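Side-chain contacts in aromatic amino acid exporter YddG (Starkeya novella, PDB 5I20), which transports a broad range of amino acids, including threonine, methionine, lysine and glutamate, across the bacterial inner membrane: residues P113-R118 / A169-A174; V161-Y166 / Y226-G231; P31-T36 / A190-C195. All coordinates share one frame; numbering follows the deposited sequence.

Overall arrangement
All three contacts join distant parts of an all-helical membrane transporter. Interaction 1 ties two cytoplasmic loops, those after helix 101-108 and after helix 150-169. Interaction 2 lies nearer the middle of the molecule and pairs helix 150-169 with helix 224-234; it is about 12 Å from interaction 1 between centres, and the two touch where Arg171 packs against Gly231. Interaction 3, on helices 32-53 and 181-199, lies about 32 Å and 21 Å from interactions 1 and 2 between centres. Along the chain interaction 1 is nested inside interaction 3, and interaction 2 alternates with both. Interactions 1 and 3 join the two EamA-like parts at the cytoplasmic and periplasmic sides; interaction 2 stays within the second.

Interaction 1: residues P113-R118 / A169-A174; sequences PGERLR and ASRRFA. With SO4 (sulfate ion), chain K.
Glu115 meets Arg171 over the face of the guanidinium group, with the carboxylate oxygen above the plane instead of at the N-H edge. Glu115 OE1 lies 3.7 Å from Arg171 NH1, a long salt bridge in which no N-H points at the oxygen and attraction between the charges does the work. The two side chains cross at about a right angle, yet the carboxylate and guanidinium planes are only 20° apart, so the flat groups lie nearly parallel, with OE1 displaced toward the guanidinium rim. The Arg171 chain sets out with CG anti to the backbone N (chi1 177°) and bends at chi3, which turns its end across the glutamate.

Stronger partners on other sides probably explain this arrangement. Arg171 NE donates to the carbonyl of Met232, and Glu115 OE2 forms a salt bridge with Arg3 and a long, weak ion pair with Arg238. Val237 packs against both side chains. Glu115, although buried, is poorly ordered, so the exact placement of its carboxylate is less certain.

Farther along the first loop, Arg118 stands at the N-cap position of helix 119-136 and holds a sulfate, probably from the crystallisation liquor. Its NH2 donates to sulfate O2 at 3.1 Å with an N-H...O angle of 145°, the anion sitting at the guanidinium edge in its plane, while NH1 pairs with Glu289.

Arg118 thus makes a directional bond, whereas Glu115 and Arg171 join the two cytoplasmic loops through charge alone, a link likely to tolerate small shifts of either group.

Interaction 2: residues V161-Y166 / Y226-G231; sequences VIWSVY and YTWDIG. With OLC ((2R)-2,3-dihydroxypropyl (9Z)-octadec-9-enoate), chain G.
Trp163 and Trp228 carry the whole close contact between residues 161-166 and 226-231. Its tight point is an oblique approach of the two indoles: CZ2 of Trp163 comes to 3.4 Å from NE1 of Trp228 and to 3.7 Å from CD1 of the same ring. The planes are nearly parallel, 18° apart, but slid so far past each other that the rings barely overlap, with 5.0 Å between the centroid of the Trp163 six-membered ring and that of the Trp228 five-membered ring. Both side chains have CG anti to the backbone N (chi1 172° and -177°), which carries each indole out from its own helix toward the other. The Trp228 N-H is used on Ser167, one turn beyond Trp163, a hydrogen bond that should limit rotation of the ring.

The site lies about 8 Å from the centre of the chain, in the second of its two EamA-like parts. YddG is a basket-shaped member of the drug/metabolite transporter superfamily, built from inverted repeats around a large central cavity that binds substrates. On the side of the Trp163 plane opposite Trp228, the acyl chain of a monoolein molecule lies across the indole, its C10 3.7 Å from Trp163 CE2 and offset toward the rim. Trp101 adds an edge-to-face contact with Trp163.

The flank formed by Tyr166 and Asp229 is far looser. Tyr166 OH and Asp229 OD1 stay 4.7 Å apart without a bond, and each side chain is engaged by other groups: the tyrosine ring stacks with His70, and OD2 of the aspartate forms a salt bridge with Lys233.

Interaction 3: residues P31-T36 / A190-C195; sequences PPFLLT and ALSALC
Phe33 offers one ring face to Cys195, and this aromatic contact is a main part of the meeting of residues 31-36 and 190-195. Cys195 CB sits over the middle of the ring, 3.6 Å from the Phe33 centroid and 10° off the normal, a CH-pi contact. The sulfur stays above the same face: SG, anti to the carbonyl carbon (chi1 -78°), is 4.3 Å from the centroid, making a Cys sulfur-aromatic contact. Phe83 of helix 65-88 meets the Phe33 ring edge-to-face. An alanine here would strip the ring from beneath the cysteine and is likely to leave Cys195 CB and SG without their aromatic partner, opening a gap between the helices.

Small side chains make the van der Waals part. Ser192 CB rests 3.5 Å from the carbonyl oxygen of Phe33, and Thr36 CG2 presses against Ser192 OG at 3.3 Å. The short segments run nearly antiparallel at 151°, their axes approaching to 7.9 Å.

Between the two segments no hydrogen bond forms. Thr36 OG1 donates to Pro32 O at 2.7 Å from above the carbonyl plane, while Thr36 N reaches that oxygen from the opposite face. With OG1 held there, the methyl rather than the hydroxyl faces Ser192, whose own OG is bonded to the carbonyl of Thr188.

With both hydroxyls engaged by their own helices, the contact between the segments probably rests on shape, dispersion and the polarisable cysteine sulfur, with the Glu200 carboxylate, just past helix 181-199, bonded to Phe33 N as the polar link nearby.

Interaction 1: residues P113-R118 / A169-A174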
loop_
_atom_site.group_PDB
_atom_site.type_symbol
_atom_site.label_atom_id
_atom_site.label_comp_id
_atom_site.label_asym_id
_atom_site.label_seq_id
_atom_site.Cartn_x
_atom_site.Cartn_y
_atom_site.Cartn_z
ATOM N N PRO A 113 -15.502 -9.603 -13.262
ATOM C CA PRO A 113 -16.264 -10.000 -14.453
ATOM C C PRO A 113 -15.665 -9.515 -15.771
ATOM O O PRO A 113 -15.543 -10.304 -16.707
ATOM C CB PRO A 113 -17.631 -9.353 -14.219
ATOM C CG PRO A 113 -17.744 -9.257 -12.741
ATOM C CD PRO A 113 -16.357 -8.943 -12.261
ATOM N N GLY A 114 -15.297 -8.241 -15.843
ATOM C CA GLY A 114 -14.780 -7.677 -17.077
ATOM C C GLY A 114 -13.319 -7.989 -17.346
ATOM O O GLY A 114 -12.879 -7.981 -18.496
ATOM N N GLU A 115 -12.564 -8.266 -16.286
ATOM C CA GLU A 115 -11.125 -8.477 -16.408
ATOM C C GLU A 115 -10.770 -9.900 -16.839
ATOM O O GLU A 115 -11.338 -10.873 -16.344
ATOM C CB GLU A 115 -10.425 -8.154 -15.084
ATOM C CG GLU A 115 -10.694 -6.753 -14.538
ATOM C CD GLU A 115 -9.838 -5.677 -15.187
ATOM O OE1 GLU A 115 -9.457 -4.716 -14.482
ATOM O OE2 GLU A 115 -9.549 -5.780 -16.398
ATOM N N ARG A 116 -9.822 -10.005 -17.764
ATOM C CA ARG A 116 -9.287 -11.294 -18.186
ATOM C C ARG A 116 -7.807 -11.384 -17.826
ATOM O O ARG A 116 -6.991 -10.617 -18.340
ATOM C CB ARG A 116 -9.482 -11.498 -19.691
ATOM N N LEU A 117 -7.466 -12.311 -16.936
ATOM C CA LEU A 117 -6.083 -12.488 -16.502
ATOM C C LEU A 117 -5.269 -13.215 -17.567
ATOM O O LEU A 117 -5.603 -14.332 -17.956
ATOM C CB LEU A 117 -6.025 -13.269 -15.186
ATOM C CG LEU A 117 -5.324 -12.662 -13.966
ATOM C CD1 LEU A 117 -5.017 -13.751 -12.945
ATOM C CD2 LEU A 117 -4.061 -11.907 -14.347
ATOM N N ARG A 118 -4.202 -12.580 -18.037
ATOM C CA ARG A 118 -3.317 -13.206 -19.014
ATOM C C ARG A 118 -2.041 -13.689 -18.327
ATOM O O ARG A 118 -1.663 -13.161 -17.282
ATOM C CB ARG A 118 -2.983 -12.231 -20.150
ATOM C CG ARG A 118 -4.205 -11.688 -20.878
ATOM C CD ARG A 118 -3.812 -10.815 -22.063
ATOM N NE ARG A 118 -4.957 -10.105 -22.630
ATOM C CZ ARG A 118 -5.814 -10.634 -23.498
ATOM N NH1 ARG A 118 -5.663 -11.886 -23.907
ATOM N NH2 ARG A 118 -6.825 -9.908 -23.959
ATOM N N ALA A 169 -11.874 -5.585 -4.448
ATOM C CA ALA A 169 -13.306 -5.420 -4.199
ATOM C C ALA A 169 -13.758 -3.972 -4.372
ATOM O O ALA A 169 -14.958 -3.695 -4.428
ATOM C CB ALA A 169 -13.666 -5.914 -2.806
ATOM N N SER A 170 -12.803 -3.051 -4.457
ATOM C CA SER A 170 -13.128 -1.646 -4.680
ATOM C C SER A 170 -13.808 -1.441 -6.031
ATOM O O SER A 170 -14.630 -0.533 -6.180
ATOM C CB SER A 170 -11.874 -0.775 -4.583
ATOM O OG SER A 170 -11.371 -0.761 -3.258
ATOM N N ARG A 171 -13.480 -2.280 -7.011
ATOM C CA ARG A 171 -14.109 -2.169 -8.325
ATOM C C ARG A 171 -15.601 -2.488 -8.248
ATOM O O ARG A 171 -16.397 -1.952 -9.015
ATOM C CB ARG A 171 -13.424 -3.081 -9.346
ATOM C CG ARG A 171 -14.088 -3.060 -10.714
ATOM C CD ARG A 171 -13.110 -3.362 -11.829
ATOM N NE ARG A 171 -12.120 -2.302 -11.977
ATOM C CZ ARG A 171 -11.727 -1.805 -13.144
ATOM N NH1 ARG A 171 -12.244 -2.271 -14.275
ATOM N NH2 ARG A 171 -10.819 -0.841 -13.181
ATOM N N ARG A 172 -15.975 -3.352 -7.311
ATOM C CA ARG A 172 -17.379 -3.688 -7.096
ATOM C C ARG A 172 -18.164 -2.459 -6.645
ATOM O O ARG A 172 -19.337 -2.294 -6.987
ATOM C CB ARG A 172 -17.503 -4.823 -6.070
ATOM C CG ARG A 172 -18.905 -5.047 -5.521
ATOM C CD ARG A 172 -18.999 -6.371 -4.773
ATOM N NE ARG A 172 -19.731 -7.377 -5.540
ATOM C CZ ARG A 172 -19.866 -8.649 -5.176
ATOM N NH1 ARG A 172 -19.310 -9.083 -4.051
ATOM N NH2 ARG A 172 -20.553 -9.488 -5.938
ATOM N N PHE A 173 -17.501 -1.589 -5.890
ATOM C CA PHE A 173 -18.109 -0.347 -5.426
ATOM C C PHE A 173 -17.737 0.823 -6.330
ATOM O O PHE A 173 -17.551 1.942 -5.856
ATOM C CB PHE A 173 -17.683 -0.045 -3.986
ATOM C CG PHE A 173 -18.046 -1.123 -3.006
ATOM C CD1 PHE A 173 -19.314 -1.171 -2.449
ATOM C CD2 PHE A 173 -17.119 -2.085 -2.641
ATOM C CE1 PHE A 173 -19.650 -2.164 -1.546
ATOM C CE2 PHE A 173 -17.450 -3.081 -1.741
ATOM C CZ PHE A 173 -18.716 -3.119 -1.191
ATOM N N ALA A 174 -17.634 0.562 -7.630
ATOM C CA ALA A 174 -17.217 1.585 -8.587
ATOM C C ALA A 174 -18.178 2.775 -8.633
ATOM O O ALA A 174 -17.778 3.883 -8.991
ATOM C CB ALA A 174 -17.068 0.977 -9.973
HETATM S S SO4 K . -6.997 -6.397 -22.497
HETATM O O1 SO4 K . -7.463 -6.295 -23.876
HETATM O O2 SO4 K . -7.452 -7.659 -21.922
HETATM O O3 SO4 K . -5.538 -6.348 -22.475
HETATM O O4 SO4 K . -7.535 -5.289 -21.716
#

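Interaction 2: residues V161-Y166 / Y226-G231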
loop_
_atom_site.group_PDB
_atom_site.type_symbol
_atom_site.label_atom_id
_atom_site.label_comp_id
_atom_site.label_asym_id
_atom_site.label_seq_id
_atom_site.Cartn_x
_atom_site.Cartn_y
_atom_site.Cartn_z
ATOM N N VAL A 161 -3.691 -10.106 2.534
ATOM C CA VAL A 161 -4.968 -10.559 1.987
ATOM C C VAL A 161 -6.057 -9.497 2.128
ATOM O O VAL A 161 -6.812 -9.242 1.189
ATOM C CB VAL A 161 -5.443 -11.856 2.674
ATOM C CG1 VAL A 161 -6.842 -12.233 2.205
ATOM C CG2 VAL A 161 -4.468 -12.984 2.404
ATOM N N ILE A 162 -6.132 -8.881 3.303
ATOM C CA ILE A 162 -7.147 -7.867 3.571
ATOM C C ILE A 162 -6.987 -6.667 2.636
ATOM O O ILE A 162 -7.964 -6.181 2.060
ATOM C CB ILE A 162 -7.096 -7.404 5.040
ATOM C CG1 ILE A 162 -7.546 -8.540 5.959
ATOM C CG2 ILE A 162 -7.978 -6.186 5.259
ATOM C CD1 ILE A 162 -7.391 -8.240 7.436
ATOM N N TRP A 163 -5.753 -6.205 2.468
ATOM C CA TRP A 163 -5.479 -5.093 1.565
ATOM C C TRP A 163 -5.737 -5.472 0.107
ATOM O O TRP A 163 -6.261 -4.669 -0.667
ATOM C CB TRP A 163 -4.036 -4.609 1.731
ATOM C CG TRP A 163 -3.638 -3.596 0.702
ATOM C CD1 TRP A 163 -2.807 -3.792 -0.363
ATOM C CD2 TRP A 163 -4.069 -2.232 0.627
ATOM N NE1 TRP A 163 -2.686 -2.632 -1.089
ATOM C CE2 TRP A 163 -3.452 -1.659 -0.503
ATOM C CE3 TRP A 163 -4.913 -1.438 1.410
ATOM C CZ2 TRP A 163 -3.655 -0.329 -0.871
ATOM C CZ3 TRP A 163 -5.111 -0.119 1.046
ATOM C CH2 TRP A 163 -4.485 0.424 -0.085
ATOM N N SER A 164 -5.367 -6.695 -0.265
ATOM C CA SER A 164 -5.604 -7.185 -1.622
ATOM C C SER A 164 -7.089 -7.309 -1.932
ATOM O O SER A 164 -7.531 -6.985 -3.036
ATOM C CB SER A 164 -4.932 -8.543 -1.833
ATOM O OG SER A 164 -3.525 -8.433 -1.742
ATOM N N VAL A 165 -7.855 -7.804 -0.966
ATOM C CA VAL A 165 -9.286 -7.963 -1.170
ATOM C C VAL A 165 -9.940 -6.590 -1.204
ATOM O O VAL A 165 -10.754 -6.314 -2.079
ATOM C CB VAL A 165 -9.926 -8.853 -0.084
ATOM C CG1 VAL A 165 -11.445 -8.741 -0.113
ATOM C CG2 VAL A 165 -9.494 -10.298 -0.279
ATOM N N TYR A 166 -9.556 -5.720 -0.273
ATOM C CA TYR A 166 -10.033 -4.342 -0.272
ATOM C C TYR A 166 -9.813 -3.660 -1.623
ATOM O O TYR A 166 -10.701 -2.979 -2.136
ATOM C CB TYR A 166 -9.340 -3.528 0.825
ATOM C CG TYR A 166 -9.563 -2.042 0.684
ATOM C CD1 TYR A 166 -10.751 -1.455 1.106
ATOM C CD2 TYR A 166 -8.594 -1.225 0.117
ATOM C CE1 TYR A 166 -10.965 -0.096 0.971
ATOM C CE2 TYR A 166 -8.797 0.133 -0.021
ATOM C CZ TYR A 166 -9.985 0.692 0.406
ATOM O OH TYR A 166 -10.185 2.045 0.270
ATOM N N TYR A 226 -6.921 7.956 -2.346
ATOM C CA TYR A 226 -7.922 8.430 -3.295
ATOM C C TYR A 226 -7.503 8.110 -4.725
ATOM O O TYR A 226 -8.331 7.720 -5.547
ATOM C CB TYR A 226 -8.156 9.932 -3.130
ATOM C CG TYR A 226 -8.523 10.317 -1.716
ATOM C CD1 TYR A 226 -9.850 10.334 -1.299
ATOM C CD2 TYR A 226 -7.541 10.651 -0.793
ATOM C CE1 TYR A 226 -10.185 10.681 -0.005
ATOM C CE2 TYR A 226 -7.869 10.998 0.502
ATOM C CZ TYR A 226 -9.191 11.010 0.891
ATOM O OH TYR A 226 -9.513 11.355 2.180
ATOM N N THR A 227 -6.217 8.268 -5.018
ATOM C CA THR A 227 -5.709 8.002 -6.358
ATOM C C THR A 227 -5.635 6.492 -6.610
ATOM O O THR A 227 -5.671 6.041 -7.752
ATOM C CB THR A 227 -4.323 8.659 -6.571
ATOM O OG1 THR A 227 -3.900 8.483 -7.924
ATOM C CG2 THR A 227 -3.294 8.049 -5.671
ATOM N N TRP A 228 -5.547 5.718 -5.532
ATOM C CA TRP A 228 -5.576 4.262 -5.615
ATOM C C TRP A 228 -7.010 3.793 -5.839
ATOM O O TRP A 228 -7.264 2.849 -6.589
ATOM C CB TRP A 228 -4.992 3.646 -4.341
ATOM C CG TRP A 228 -4.903 2.149 -4.329
ATOM C CD1 TRP A 228 -5.665 1.291 -3.590
ATOM C CD2 TRP A 228 -3.985 1.335 -5.070
ATOM N NE1 TRP A 228 -5.285 -0.005 -3.830
ATOM C CE2 TRP A 228 -4.256 -0.008 -4.733
ATOM C CE3 TRP A 228 -2.966 1.607 -5.987
ATOM C CZ2 TRP A 228 -3.545 -1.072 -5.282
ATOM C CZ3 TRP A 228 -2.261 0.547 -6.530
ATOM C CH2 TRP A 228 -2.555 -0.774 -6.177
ATOM N N ASP A 229 -7.945 4.476 -5.188
ATOM C CA ASP A 229 -9.365 4.194 -5.356
ATOM C C ASP A 229 -9.782 4.389 -6.812
ATOM O O ASP A 229 -10.540 3.586 -7.361
ATOM C CB ASP A 229 -10.202 5.083 -4.432
ATOM C CG ASP A 229 -11.659 4.671 -4.390
ATOM O OD1 ASP A 229 -11.966 3.620 -3.791
ATOM O OD2 ASP A 229 -12.502 5.407 -4.943
ATOM N N ILE A 230 -9.275 5.450 -7.433
ATOM C CA ILE A 230 -9.567 5.732 -8.836
ATOM C C ILE A 230 -9.023 4.633 -9.750
ATOM O O ILE A 230 -9.724 4.153 -10.641
ATOM C CB ILE A 230 -8.986 7.092 -9.270
ATOM C CG1 ILE A 230 -9.717 8.229 -8.553
ATOM C CG2 ILE A 230 -9.086 7.262 -10.782
ATOM C CD1 ILE A 230 -9.235 9.614 -8.940
ATOM N N GLY A 231 -7.776 4.234 -9.518
ATOM C CA GLY A 231 -7.160 3.174 -10.295
ATOM C C GLY A 231 -7.874 1.841 -10.159
ATOM O O GLY A 231 -7.996 1.098 -11.126
HETATM C C10 OLC G . -0.126 -0.743 0.782
HETATM C C9 OLC G . -0.300 0.735 0.824
HETATM C C11 OLC G . -0.393 -1.541 2.010
HETATM C C8 OLC G . -0.713 1.402 2.090
HETATM C C16 OLC G . 4.219 -2.810 3.649
HETATM C C12 OLC G . 0.464 -2.761 2.016
HETATM C C7 OLC G . 0.464 2.025 2.760
HETATM C C15 OLC G . 2.954 -3.097 4.388
HETATM C C13 OLC G . 0.712 -3.185 3.424
HETATM C C6 OLC G . 0.022 2.725 4.002
HETATM C C14 OLC G . 2.027 -3.881 3.519
HETATM C C5 OLC G . 0.738 2.157 5.180
HETATM C C4 OLC G . 0.623 3.087 6.342
HETATM C C3 OLC G . 1.504 2.617 7.451
HETATM C C2 OLC G . 1.547 3.651 8.525
#

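Interaction 3: residues P31-T36 / A190-C195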
loop_
_atom_site.group_PDB
_atom_site.type_symbol
_atom_site.label_atom_id
_atom_site.label_comp_id
_atom_site.label_asym_id
_atom_site.label_seq_id
_atom_site.Cartn_x
_atom_site.Cartn_y
_atom_site.Cartn_z
ATOM N N PRO A 31 4.661 5.611 18.244
ATOM C CA PRO A 31 4.018 4.307 18.034
ATOM C C PRO A 31 3.014 4.317 16.876
ATOM O O PRO A 31 2.441 5.367 16.578
ATOM C CB PRO A 31 3.323 4.049 19.373
ATOM C CG PRO A 31 3.110 5.397 19.965
ATOM C CD PRO A 31 4.287 6.212 19.536
ATOM N N PRO A 32 2.796 3.154 16.237
ATOM C CA PRO A 32 2.061 3.050 14.966
ATOM C C PRO A 32 0.601 3.510 14.993
ATOM O O PRO A 32 0.169 4.173 14.048
ATOM C CB PRO A 32 2.131 1.549 14.651
ATOM C CG PRO A 32 2.345 0.893 15.968
ATOM C CD PRO A 32 3.235 1.832 16.719
ATOM N N PHE A 33 -0.148 3.155 16.032
ATOM C CA PHE A 33 -1.575 3.469 16.065
ATOM C C PHE A 33 -1.842 4.961 16.221
ATOM O O PHE A 33 -2.740 5.506 15.577
ATOM C CB PHE A 33 -2.270 2.694 17.185
ATOM C CG PHE A 33 -2.704 1.319 16.783
ATOM C CD1 PHE A 33 -3.659 1.145 15.793
ATOM C CD2 PHE A 33 -2.164 0.198 17.393
ATOM C CE1 PHE A 33 -4.065 -0.119 15.416
ATOM C CE2 PHE A 33 -2.567 -1.071 17.020
ATOM C CZ PHE A 33 -3.518 -1.229 16.031
ATOM N N LEU A 34 -1.070 5.616 17.081
ATOM C CA LEU A 34 -1.178 7.060 17.237
ATOM C C LEU A 34 -0.778 7.757 15.944
ATOM O O LEU A 34 -1.406 8.730 15.535
ATOM C CB LEU A 34 -0.306 7.556 18.390
ATOM C CG LEU A 34 -0.404 9.057 18.673
ATOM C CD1 LEU A 34 -1.813 9.423 19.121
ATOM C CD2 LEU A 34 0.622 9.487 19.705
ATOM N N LEU A 35 0.267 7.244 15.302
ATOM C CA LEU A 35 0.756 7.811 14.050
ATOM C C LEU A 35 -0.289 7.635 12.955
ATOM O O LEU A 35 -0.449 8.494 12.087
ATOM C CB LEU A 35 2.080 7.157 13.645
ATOM C CG LEU A 35 2.848 7.779 12.475
ATOM C CD1 LEU A 35 3.281 9.202 12.802
ATOM C CD2 LEU A 35 4.051 6.922 12.099
ATOM N N THR A 36 -1.002 6.517 13.011
ATOM C CA THR A 36 -2.079 6.236 12.073
ATOM C C THR A 36 -3.248 7.190 12.301
ATOM O O THR A 36 -3.781 7.772 11.354
ATOM C CB THR A 36 -2.561 4.776 12.204
ATOM O OG1 THR A 36 -1.480 3.887 11.892
ATOM C CG2 THR A 36 -3.724 4.502 11.264
ATOM N N ALA A 190 -10.307 7.197 13.961
ATOM C CA ALA A 190 -11.052 7.127 15.212
ATOM C C ALA A 190 -10.777 5.810 15.932
ATOM O O ALA A 190 -10.551 5.790 17.143
ATOM C CB ALA A 190 -12.543 7.295 14.958
ATOM N N LEU A 191 -10.792 4.714 15.178
ATOM C CA LEU A 191 -10.497 3.397 15.732
ATOM C C LEU A 191 -9.041 3.293 16.189
ATOM O O LEU A 191 -8.755 2.732 17.248
ATOM C CB LEU A 191 -10.803 2.303 14.706
ATOM C CG LEU A 191 -12.276 2.076 14.358
ATOM C CD1 LEU A 191 -12.407 1.060 13.235
ATOM C CD2 LEU A 191 -13.051 1.621 15.584
ATOM N N SER A 192 -8.126 3.831 15.388
ATOM C CA SER A 192 -6.706 3.813 15.735
ATOM C C SER A 192 -6.445 4.628 16.995
ATOM O O SER A 192 -5.523 4.338 17.757
ATOM C CB SER A 192 -5.856 4.346 14.580
ATOM O OG SER A 192 -6.076 3.599 13.397
ATOM N N ALA A 193 -7.263 5.654 17.207
ATOM C CA ALA A 193 -7.180 6.456 18.417
ATOM C C ALA A 193 -7.546 5.610 19.629
ATOM O O ALA A 193 -6.926 5.719 20.687
ATOM C CB ALA A 193 -8.087 7.670 18.319
ATOM N N LEU A 194 -8.558 4.763 19.464
ATOM C CA LEU A 194 -8.990 3.869 20.531
ATOM C C LEU A 194 -7.916 2.829 20.836
ATOM O O LEU A 194 -7.593 2.584 21.998
ATOM C CB LEU A 194 -10.304 3.182 20.156
ATOM C CG LEU A 194 -10.893 2.237 21.206
ATOM C CD1 LEU A 194 -11.346 3.011 22.439
ATOM C CD2 LEU A 194 -12.041 1.425 20.620
ATOM N N CYS A 195 -7.362 2.224 19.787
ATOM C CA CYS A 195 -6.291 1.240 19.941
ATOM C C CYS A 195 -5.060 1.853 20.605
ATOM O O CYS A 195 -4.279 1.153 21.251
ATOM C CB CYS A 195 -5.902 0.642 18.585
ATOM S SG CYS A 195 -7.029 -0.621 17.949
#